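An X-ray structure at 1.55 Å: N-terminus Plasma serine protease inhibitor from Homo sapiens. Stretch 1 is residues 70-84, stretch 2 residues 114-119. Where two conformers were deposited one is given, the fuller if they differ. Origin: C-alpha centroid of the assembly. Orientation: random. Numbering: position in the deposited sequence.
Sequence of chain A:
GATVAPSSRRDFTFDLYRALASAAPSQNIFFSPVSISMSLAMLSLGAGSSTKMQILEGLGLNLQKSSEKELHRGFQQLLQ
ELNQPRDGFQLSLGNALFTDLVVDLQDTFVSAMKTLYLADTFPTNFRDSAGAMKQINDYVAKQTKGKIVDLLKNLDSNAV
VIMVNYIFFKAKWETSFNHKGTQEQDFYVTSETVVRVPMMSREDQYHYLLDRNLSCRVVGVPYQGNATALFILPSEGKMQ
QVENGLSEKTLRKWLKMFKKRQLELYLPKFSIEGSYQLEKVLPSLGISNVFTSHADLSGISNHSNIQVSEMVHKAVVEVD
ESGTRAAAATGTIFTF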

# COMPACT_ATOMS: atom_id res chain seq x y z
N GLU A 70 -8.26 13.26 -14.86
CA GLU A 70 -7.69 11.97 -15.21
C GLU A 70 -7.39 11.14 -13.97
O GLU A 70 -7.48 9.92 -14.00
CB GLU A 70 -6.41 12.16 -16.03
CG GLU A 70 -5.68 10.88 -16.40
CD GLU A 70 -6.57 9.86 -17.09
OE1 GLU A 70 -7.41 10.26 -17.92
OE2 GLU A 70 -6.42 8.65 -16.81
N LEU A 71 -7.02 11.82 -12.88
CA LEU A 71 -6.73 11.11 -11.64
C LEU A 71 -7.95 10.31 -11.21
O LEU A 71 -7.87 9.10 -10.98
CB LEU A 71 -6.36 12.11 -10.53
CG LEU A 71 -6.22 11.54 -9.11
CD1 LEU A 71 -5.03 10.61 -9.05
CD2 LEU A 71 -6.06 12.68 -8.11
N HIS A 72 -9.09 10.98 -11.12
CA HIS A 72 -10.32 10.33 -10.71
C HIS A 72 -10.84 9.35 -11.75
O HIS A 72 -11.32 8.28 -11.39
CB HIS A 72 -11.39 11.36 -10.37
CG HIS A 72 -10.99 12.31 -9.29
ND1 HIS A 72 -10.62 11.89 -8.03
CD2 HIS A 72 -10.89 13.66 -9.27
CE1 HIS A 72 -10.31 12.94 -7.29
NE2 HIS A 72 -10.46 14.03 -8.02
N ARG A 73 -10.74 9.72 -13.02
CA ARG A 73 -11.21 8.83 -14.09
C ARG A 73 -10.42 7.53 -14.05
O ARG A 73 -10.98 6.44 -14.22
CB ARG A 73 -11.03 9.50 -15.46
CG ARG A 73 -11.68 8.73 -16.61
CD ARG A 73 -10.92 8.95 -17.91
NE ARG A 73 -9.59 8.34 -17.86
CZ ARG A 73 -9.37 7.03 -17.77
NH1 ARG A 73 -8.13 6.56 -17.73
NH2 ARG A 73 -10.39 6.18 -17.75
N GLY A 74 -9.11 7.64 -13.84
CA GLY A 74 -8.26 6.47 -13.78
C GLY A 74 -8.64 5.54 -12.64
O GLY A 74 -8.68 4.32 -12.81
N PHE A 75 -8.91 6.11 -11.47
CA PHE A 75 -9.29 5.30 -10.32
C PHE A 75 -10.68 4.71 -10.49
O PHE A 75 -10.93 3.59 -10.06
CB PHE A 75 -9.23 6.13 -9.03
CG PHE A 75 -7.87 6.18 -8.39
CD1 PHE A 75 -7.10 5.02 -8.27
CD2 PHE A 75 -7.36 7.37 -7.89
CE1 PHE A 75 -5.85 5.05 -7.66
CE2 PHE A 75 -6.10 7.41 -7.28
CZ PHE A 75 -5.35 6.24 -7.16
N GLN A 76 -11.58 5.46 -11.12
CA GLN A 76 -12.93 4.96 -11.36
C GLN A 76 -12.84 3.76 -12.31
O GLN A 76 -13.53 2.75 -12.13
CB GLN A 76 -13.80 6.05 -11.99
CG GLN A 76 -15.21 5.59 -12.32
CD GLN A 76 -15.97 6.60 -13.15
OE1 GLN A 76 -15.48 7.06 -14.19
NE2 GLN A 76 -17.17 6.96 -12.71
N GLN A 77 -11.99 3.87 -13.32
CA GLN A 77 -11.82 2.79 -14.29
C GLN A 77 -11.26 1.55 -13.60
O GLN A 77 -11.70 0.43 -13.86
CB GLN A 77 -10.86 3.23 -15.40
CG GLN A 77 -10.62 2.19 -16.48
CD GLN A 77 -9.57 2.62 -17.48
OE1 GLN A 77 -9.65 3.71 -18.05
NE2 GLN A 77 -8.58 1.77 -17.71
N LEU A 78 -10.30 1.75 -12.70
CA LEU A 78 -9.69 0.66 -11.96
C LEU A 78 -10.73 -0.09 -11.13
O LEU A 78 -10.78 -1.32 -11.14
CB LEU A 78 -8.58 1.19 -11.06
CG LEU A 78 -7.91 0.18 -10.12
CD1 LEU A 78 -7.29 -0.95 -10.92
CD2 LEU A 78 -6.85 0.90 -9.29
N LEU A 79 -11.54 0.66 -10.40
CA LEU A 79 -12.58 0.06 -9.56
C LEU A 79 -13.60 -0.70 -10.39
O LEU A 79 -14.03 -1.78 -10.01
CB LEU A 79 -13.26 1.14 -8.72
CG LEU A 79 -12.36 1.74 -7.63
CD1 LEU A 79 -13.02 2.98 -7.04
CD2 LEU A 79 -12.12 0.70 -6.54
N GLN A 80 -13.99 -0.13 -11.53
CA GLN A 80 -14.96 -0.77 -12.40
C GLN A 80 -14.37 -2.04 -13.01
O GLN A 80 -15.07 -3.05 -13.15
CB GLN A 80 -15.40 0.19 -13.51
CG GLN A 80 -16.20 1.38 -13.00
CD GLN A 80 -16.61 2.33 -14.11
OE1 GLN A 80 -17.27 3.34 -13.86
NE2 GLN A 80 -16.21 2.02 -15.33
N GLU A 81 -13.09 -1.99 -13.36
CA GLU A 81 -12.41 -3.14 -13.94
C GLU A 81 -12.37 -4.29 -12.95
O GLU A 81 -12.52 -5.45 -13.32
CB GLU A 81 -10.99 -2.76 -14.36
CG GLU A 81 -10.91 -2.01 -15.69
CD GLU A 81 -9.49 -1.62 -16.05
OE1 GLU A 81 -9.28 -1.15 -17.19
OE2 GLU A 81 -8.59 -1.76 -15.19
N LEU A 82 -12.19 -3.96 -11.67
CA LEU A 82 -12.13 -4.98 -10.64
C LEU A 82 -13.50 -5.57 -10.32
O LEU A 82 -13.61 -6.51 -9.52
CB LEU A 82 -11.49 -4.42 -9.37
CG LEU A 82 -10.01 -4.07 -9.54
CD1 LEU A 82 -9.47 -3.44 -8.27
CD2 LEU A 82 -9.23 -5.34 -9.88
N ASN A 83 -14.55 -5.03 -10.94
CA ASN A 83 -15.89 -5.55 -10.72
C ASN A 83 -16.05 -6.80 -11.58
O ASN A 83 -17.00 -7.57 -11.42
CB ASN A 83 -16.96 -4.52 -11.10
CG ASN A 83 -17.11 -3.45 -10.05
OD1 ASN A 83 -17.28 -3.74 -8.86
ND2 ASN A 83 -17.08 -2.19 -10.47
N GLN A 84 -15.11 -6.98 -12.50
CA GLN A 84 -15.09 -8.15 -13.37
C GLN A 84 -14.21 -9.15 -12.65
O GLN A 84 -13.22 -8.77 -12.01
CB GLN A 84 -14.48 -7.80 -14.73
N LYS A 114 -19.73 8.18 -4.49
CA LYS A 114 -20.50 7.04 -4.97
C LYS A 114 -20.24 6.75 -6.44
O LYS A 114 -20.09 5.59 -6.83
CB LYS A 114 -21.99 7.28 -4.73
CG LYS A 114 -22.38 7.23 -3.25
CD LYS A 114 -23.86 7.52 -3.02
CE LYS A 114 -24.20 7.51 -1.53
NZ LYS A 114 -25.62 7.88 -1.27
N THR A 115 -20.18 7.80 -7.26
CA THR A 115 -19.97 7.65 -8.70
C THR A 115 -18.55 7.32 -9.12
O THR A 115 -18.32 6.41 -9.92
CB THR A 115 -20.41 8.92 -9.44
OG1 THR A 115 -21.80 9.17 -9.18
CG2 THR A 115 -20.21 8.76 -10.95
N LEU A 116 -17.59 8.07 -8.60
CA LEU A 116 -16.19 7.88 -8.95
C LEU A 116 -15.49 6.77 -8.17
O LEU A 116 -14.69 6.03 -8.73
CB LEU A 116 -15.41 9.18 -8.75
CG LEU A 116 -15.80 10.36 -9.64
CD1 LEU A 116 -15.10 11.62 -9.15
CD2 LEU A 116 -15.44 10.06 -11.09
N TYR A 117 -15.80 6.65 -6.89
CA TYR A 117 -15.14 5.64 -6.08
C TYR A 117 -15.99 4.49 -5.56
O TYR A 117 -15.53 3.69 -4.74
CB TYR A 117 -14.40 6.35 -4.93
CG TYR A 117 -13.26 7.20 -5.44
CD1 TYR A 117 -13.47 8.53 -5.84
CD2 TYR A 117 -11.99 6.66 -5.61
CE1 TYR A 117 -12.44 9.28 -6.41
CE2 TYR A 117 -10.96 7.40 -6.18
CZ TYR A 117 -11.19 8.70 -6.58
OH TYR A 117 -10.17 9.41 -7.18
N LEU A 118 -17.21 4.39 -6.08
CA LEU A 118 -18.15 3.33 -5.71
C LEU A 118 -18.20 3.16 -4.20
O LEU A 118 -18.31 2.04 -3.69
CB LEU A 118 -17.71 2.00 -6.35
CG LEU A 118 -17.41 2.06 -7.85
CD1 LEU A 118 -17.01 0.68 -8.35
CD2 LEU A 118 -18.62 2.58 -8.59
N ALA A 119 -18.14 4.28 -3.49
CA ALA A 119 -18.14 4.25 -2.03
C ALA A 119 -19.45 3.84 -1.38
O ALA A 119 -20.53 4.23 -1.82
CB ALA A 119 -17.70 5.60 -1.49
O HOH W 1 -15.93 3.18 -10.21

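The apolar centre is formed by L79 and F75 of the first helix against Y117 and L118. L79 points toward the second stretch. Its CD1 lies 4.1 Å from Y117 CD2, and its CB lies 3.8 Å from L118 CD1. The leucine is buried, and it suits an apolar site: its CD1 lies by the Y117 ring while its CB meets L118. F75 CB packs 3.6 Å from Y117 CE2. The CA-to-CB bond of Y117 points away, yet its long side chain brings the ring back to the helix.

L118 follows the second helix with positive phi, and its CB points toward the first stretch. Beside this apolar centre the backbones come close, with CA of Q76 and CA of L116 5.0 Å apart. Q76 CA makes a CA-H...O contact of 3.3 Å with L116 O. L116 CD1 reaches H72 CB at 3.9 Å.

Polar groups complete the contact. H72 ND1 and Y117 OH form a 2.7 Å hydrogen bond, so the buried hydroxyl has a polar partner. The two rings meet rim to rim, nearly perpendicular. Q76 extends with chi1 and chi2 both t, and its NE2 donates to T115 O at 3.1 Å. Water 1 donates to Q76 O at 3.1 Å and weakly to L116 O at 3.4 Å. At the exposed margin, N83 ND2 lies 3.6 Å from L118 CD1.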